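Local coordinates for multidrug resistance protein (PDB 1YC9) that forms a trimeric outer-membrane channel of the outer membrane factor family and probably exports toxic compounds from the cell in multidrug efflux, at the interface of chains A and B. Numbering follows the deposited sequence. Chains: chain A/B, multidrug resistance protein.

Contact 1: the interface of chains A and B. Residues chain A 332, 335-336, 339; chain B 54, 57-58, 61.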
loop_
_atom_site.group_PDB
_atom_site.type_symbol
_atom_site.label_atom_id
_atom_site.label_comp_id
_atom_site.label_asym_id
_atom_site.label_seq_id
_atom_site.Cartn_x
_atom_site.Cartn_y
_atom_site.Cartn_z
ATOM N N THR A 332 12.153 -25.913 4.820
ATOM C CA THR A 332 10.797 -25.513 5.135
ATOM C C THR A 332 10.445 -24.101 4.619
ATOM O O THR A 332 9.390 -23.905 4.052
ATOM C CB THR A 332 10.556 -25.629 6.676
ATOM O OG1 THR A 332 10.659 -27.013 7.023
ATOM C CG2 THR A 332 9.147 -25.174 7.035
ATOM N N GLU A 335 10.089 -24.244 0.854
ATOM C CA GLU A 335 8.815 -24.861 0.454
ATOM C C GLU A 335 7.689 -23.883 0.638
ATOM O O GLU A 335 6.841 -23.786 -0.202
ATOM C CB GLU A 335 8.484 -26.148 1.239
ATOM C CG GLU A 335 9.429 -27.291 0.979
ATOM C CD GLU A 335 9.259 -28.447 1.954
ATOM O OE1 GLU A 335 9.966 -29.487 1.779
ATOM O OE2 GLU A 335 8.433 -28.305 2.917
ATOM N N ALA A 336 7.683 -23.162 1.755
ATOM C CA ALA A 336 6.691 -22.163 2.055
ATOM C C ALA A 336 6.670 -21.045 0.995
ATOM O O ALA A 336 5.611 -20.600 0.582
ATOM C CB ALA A 336 6.941 -21.584 3.364
ATOM N N GLN A 339 4.986 -22.454 -2.081
ATOM C CA GLN A 339 3.557 -22.532 -1.868
ATOM C C GLN A 339 2.902 -21.159 -1.964
ATOM O O GLN A 339 1.825 -21.034 -2.565
ATOM C CB GLN A 339 3.293 -23.225 -0.512
ATOM C CG GLN A 339 3.634 -24.687 -0.553
ATOM C CD GLN A 339 3.502 -25.390 0.813
ATOM O OE1 GLN A 339 2.448 -25.946 1.135
ATOM N NE2 GLN A 339 4.565 -25.427 1.552
ATOM N N ALA B 54 1.009 -20.534 3.865
ATOM C CA ALA B 54 2.404 -20.476 3.423
ATOM C C ALA B 54 3.238 -19.529 4.269
ATOM O O ALA B 54 4.359 -19.861 4.666
ATOM C CB ALA B 54 2.480 -20.087 1.965
ATOM N N LYS B 57 3.916 -21.234 7.538
ATOM C CA LYS B 57 4.936 -22.245 7.376
ATOM C C LYS B 57 6.312 -21.587 7.263
ATOM O O LYS B 57 7.291 -22.095 7.798
ATOM C CB LYS B 57 4.629 -23.164 6.189
ATOM C CG LYS B 57 5.625 -24.274 5.936
ATOM C CD LYS B 57 5.236 -25.128 4.744
ATOM C CE LYS B 57 6.302 -26.153 4.461
ATOM N NZ LYS B 57 5.928 -27.139 3.420
ATOM N N GLY B 58 6.368 -20.438 6.618
ATOM C CA GLY B 58 7.604 -19.684 6.483
ATOM C C GLY B 58 8.179 -19.329 7.825
ATOM O O GLY B 58 9.365 -19.512 8.089
ATOM N N GLY B 61 9.617 -22.367 9.497
ATOM C CA GLY B 61 10.959 -22.595 8.996
ATOM C C GLY B 61 11.981 -21.623 9.501
ATOM O O GLY B 61 13.111 -22.026 9.783
#

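Contact 2: the interface of chains A and B. Residues chain A 376, 411; chain B 197, 201.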
loop_
_atom_site.group_PDB
_atom_site.type_symbol
_atom_site.label_atom_id
_atom_site.label_comp_id
_atom_site.label_asym_id
_atom_site.label_seq_id
_atom_site.Cartn_x
_atom_site.Cartn_y
_atom_site.Cartn_z
ATOM N N ALA A 376 -35.681 8.383 -21.197
ATOM C CA ALA A 376 -36.001 9.352 -20.161
ATOM C C ALA A 376 -35.656 10.764 -20.637
ATOM O O ALA A 376 -36.428 11.669 -20.411
ATOM C CB ALA A 376 -35.248 9.038 -18.841
ATOM N N ASN A 411 -31.456 13.686 -16.384
ATOM C CA ASN A 411 -31.386 12.587 -17.346
ATOM C C ASN A 411 -30.329 12.799 -18.421
ATOM O O ASN A 411 -29.660 11.868 -18.798
ATOM C CB ASN A 411 -32.761 12.308 -17.972
ATOM C CG ASN A 411 -33.801 11.887 -16.955
ATOM O OD1 ASN A 411 -33.490 11.182 -16.041
ATOM N ND2 ASN A 411 -35.050 12.235 -17.181
ATOM N N ALA B 197 -41.099 9.648 -18.726
ATOM C CA ALA B 197 -39.716 9.986 -18.426
ATOM C C ALA B 197 -39.354 9.388 -17.043
ATOM O O ALA B 197 -38.318 8.686 -16.905
ATOM C CB ALA B 197 -39.523 11.449 -18.425
ATOM N N SER B 201 -36.609 6.356 -16.424
ATOM C CA SER B 201 -35.587 6.614 -15.425
ATOM C C SER B 201 -35.535 5.571 -14.309
ATOM O O SER B 201 -34.440 5.152 -13.919
ATOM C CB SER B 201 -35.809 7.972 -14.790
ATOM O OG SER B 201 -34.698 8.277 -14.000
#

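Contact 3: the interface of chains A and B. Residues chain A 325-326, 329-330, 333; chain B 61, 65.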
loop_
_atom_site.group_PDB
_atom_site.type_symbol
_atom_site.label_atom_id
_atom_site.label_comp_id
_atom_site.label_asym_id
_atom_site.label_seq_id
_atom_site.Cartn_x
_atom_site.Cartn_y
_atom_site.Cartn_z
ATOM N N GLY A 325 18.901 -27.831 12.550
ATOM C CA GLY A 325 17.749 -27.132 12.070
ATOM C C GLY A 325 18.041 -26.086 11.008
ATOM O O GLY A 325 17.099 -25.543 10.449
ATOM N N ARG A 326 19.303 -25.761 10.765
ATOM C CA ARG A 326 19.603 -24.730 9.766
ATOM C C ARG A 326 19.144 -25.244 8.392
ATOM O O ARG A 326 18.342 -24.564 7.722
ATOM C CB ARG A 326 21.077 -24.411 9.783
ATOM C CG ARG A 326 21.547 -23.394 8.759
ATOM C CD ARG A 326 22.899 -22.836 9.096
ATOM N NE ARG A 326 23.949 -23.857 9.284
ATOM C CZ ARG A 326 24.543 -24.571 8.327
ATOM N NH1 ARG A 326 24.217 -24.463 7.044
ATOM N NH2 ARG A 326 25.481 -25.423 8.676
ATOM N N GLY A 329 15.209 -26.087 8.423
ATOM C CA GLY A 329 14.425 -24.890 8.460
ATOM C C GLY A 329 14.493 -24.133 7.109
ATOM O O GLY A 329 13.498 -23.529 6.729
ATOM N N GLN A 330 15.659 -24.120 6.469
ATOM C CA GLN A 330 15.827 -23.436 5.192
ATOM C C GLN A 330 14.971 -24.095 4.125
ATOM O O GLN A 330 14.326 -23.399 3.332
ATOM C CB GLN A 330 17.316 -23.461 4.783
ATOM C CG GLN A 330 18.079 -22.297 5.361
ATOM C CD GLN A 330 19.550 -22.215 4.925
ATOM O OE1 GLN A 330 19.828 -22.235 3.748
ATOM N NE2 GLN A 330 20.450 -22.069 5.863
ATOM N N SER A 333 11.327 -23.142 4.822
ATOM C CA SER A 333 11.104 -21.788 4.378
ATOM C C SER A 333 11.021 -21.739 2.838
ATOM O O SER A 333 10.179 -21.005 2.305
ATOM C CB SER A 333 12.183 -20.886 4.940
ATOM O OG SER A 333 11.935 -20.743 6.333
ATOM N N GLY B 61 9.617 -22.367 9.497
ATOM C CA GLY B 61 10.959 -22.595 8.996
ATOM C C GLY B 61 11.981 -21.623 9.501
ATOM O O GLY B 61 13.111 -22.026 9.783
ATOM N N GLN B 65 15.293 -22.606 11.685
ATOM C CA GLN B 65 16.628 -22.139 11.367
ATOM C C GLN B 65 17.284 -21.407 12.554
ATOM O O GLN B 65 18.448 -21.657 12.863
ATOM C CB GLN B 65 16.586 -21.164 10.188
ATOM C CG GLN B 65 16.103 -21.751 8.892
ATOM C CD GLN B 65 16.142 -20.630 7.759
ATOM O OE1 GLN B 65 17.138 -19.960 7.630
ATOM N NE2 GLN B 65 15.024 -20.371 7.123
HETATM O O HOH W 1 19.684 -20.464 8.275
#

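Contact 1: the interface of chains A and B
Helix 326-391 of chain A packs against helix 47-67 of chain B in the wall of the helical barrel typical of outer membrane factors, and B:Lys57 reaches across between A:Glu335 and A:Gln339. Its CG stands opposite the backbone N (chi1 -179°), and the chain beyond is fully stretched, which carries the ammonium group over the ridge of the opposing helix. There NZ of B:Lys57 donates to the carboxylate oxygen OE2 of A:Glu335 at 2.8 Å, forming a salt bridge. The lysine approaches on the anti side of that oxygen, 22° out of the carboxylate plane. From the next turn, the side chain of A:Gln339 comes in nearly perpendicular, and its NE2 lies 2.9 Å from NZ of B:Lys57. As modelled both atoms are donors, so this pair is doubtful; with the amide turned over, OE1 could accept instead. The modelled orientation gives NE2 a weak bond to the A:Glu335 backbone O. Beneath the polar end, the lysine methylenes run over small groups: CG of B:Lys57 lies 3.8 Å from the methyl CG2 of A:Thr332 and 3.9 Å from CB of A:Ala336. CB of A:Ala336 also points at the B helix backbone, 3.4 Å from the carbonyl O of B:Ala54 and 3.7 Å from CA of B:Gly58. B:Gly61 meets A:Thr332 one turn on. Close backbone packing topped by an ion pair probably helps to hold neighbouring subunits of the trimer together.

Contact 2: the interface of chains A and B
The flat amide of A:Asn411 turns its OD1 edge toward B:Ser201 and its ND2 edge toward the side of B:Ala197. One face is covered from within chain A, where the methyl CB of A:Ala376 stands 3.7 Å from the amide carbon CG of A:Asn411 and almost straight above it. The hydroxyl OG of B:Ser201 lies 3.8 Å from OD1 of A:Asn411, too long for a direct bond, and is displaced from the amide plane toward the face that A:Ala376 covers. B:Ser201 brings its hydroxyl there by placing OG opposite the backbone N (chi1 -171°). The two alanines pack against each other's backbone: CB of A:Ala376 is 3.6 Å from the carbonyl O of B:Ala197, while CB of B:Ala197 is 3.7 Å from the carbonyl O of A:Ala376. CB of A:Ala376 also comes within 3.9 Å of the backbone N of B:Ser201, one turn along. Helix 189-223 of chain B therefore rests against both helix 326-391 and helix 398-433 of chain A. The small side chains let these helices come near one another and probably help to close the seam between subunits in the periplasmic helical barrel.

Contact 3: the interface of chains A and B
The start of helix 326-391 in chain A, with A:Gly325 of the loop before it, meets the last turns of helix 47-67 in chain B. Both helices belong to the helical barrel of the outer membrane factor family, here near the beta-barrel. B:Gln65 is the side chain that crosses. Its CG sits opposite the carbonyl carbon (chi1 -63°), and the extended chain lies over the peptide link between A:Gly329 and A:Gln330. CG of B:Gln65 is 3.4 Å from the carbonyl C of A:Gly329 and 3.6 Å from its CA, where no side chain on the glycine intervenes. Farther out, the amide carbon CD of B:Gln65 is 3.5 Å from CG of A:Gln330. The two glutamine side chains run at roughly right angles to each other, with their amide planes turned 50° apart. The ends of the B:Gln65 amide have different partners. On one side NE2 of B:Gln65 gives a weak, bent bond to the hydroxyl OG of A:Ser333 (3.2 Å, 129° at the hydrogen). That hydroxyl in turn makes a weak bond to the A:Gly329 carbonyl O in its own helix, and it also lies beside the backbone of B:Gly61. On the other side a water joins the two amides: it is 2.7 Å from OE1 of B:Gln65 and 3.0 Å from NE2 of A:Gln330. Nearer the helix start, the carbonyl O of A:Gly325 approaches CA of B:Gln65 at 3.6 Å.

Contact 1 and contact 3 follow one another along the same helix pair, 326-391 of chain A and 47-67 of chain B. The centres of their C-alpha atoms are about 10 Å apart, and B:Gly61 belongs to both. Contact 2 lies far down the same long A helix, about 58 Å from contact 1 and about 66 Å from contact 3 between C-alpha centres, where a different B helix, 189-223, takes over as partner and helix 398-433 of chain A joins in. The long chain A helix thus meets chain B at two widely separated levels of the barrel, and the trimer repeats this seam between successive subunits.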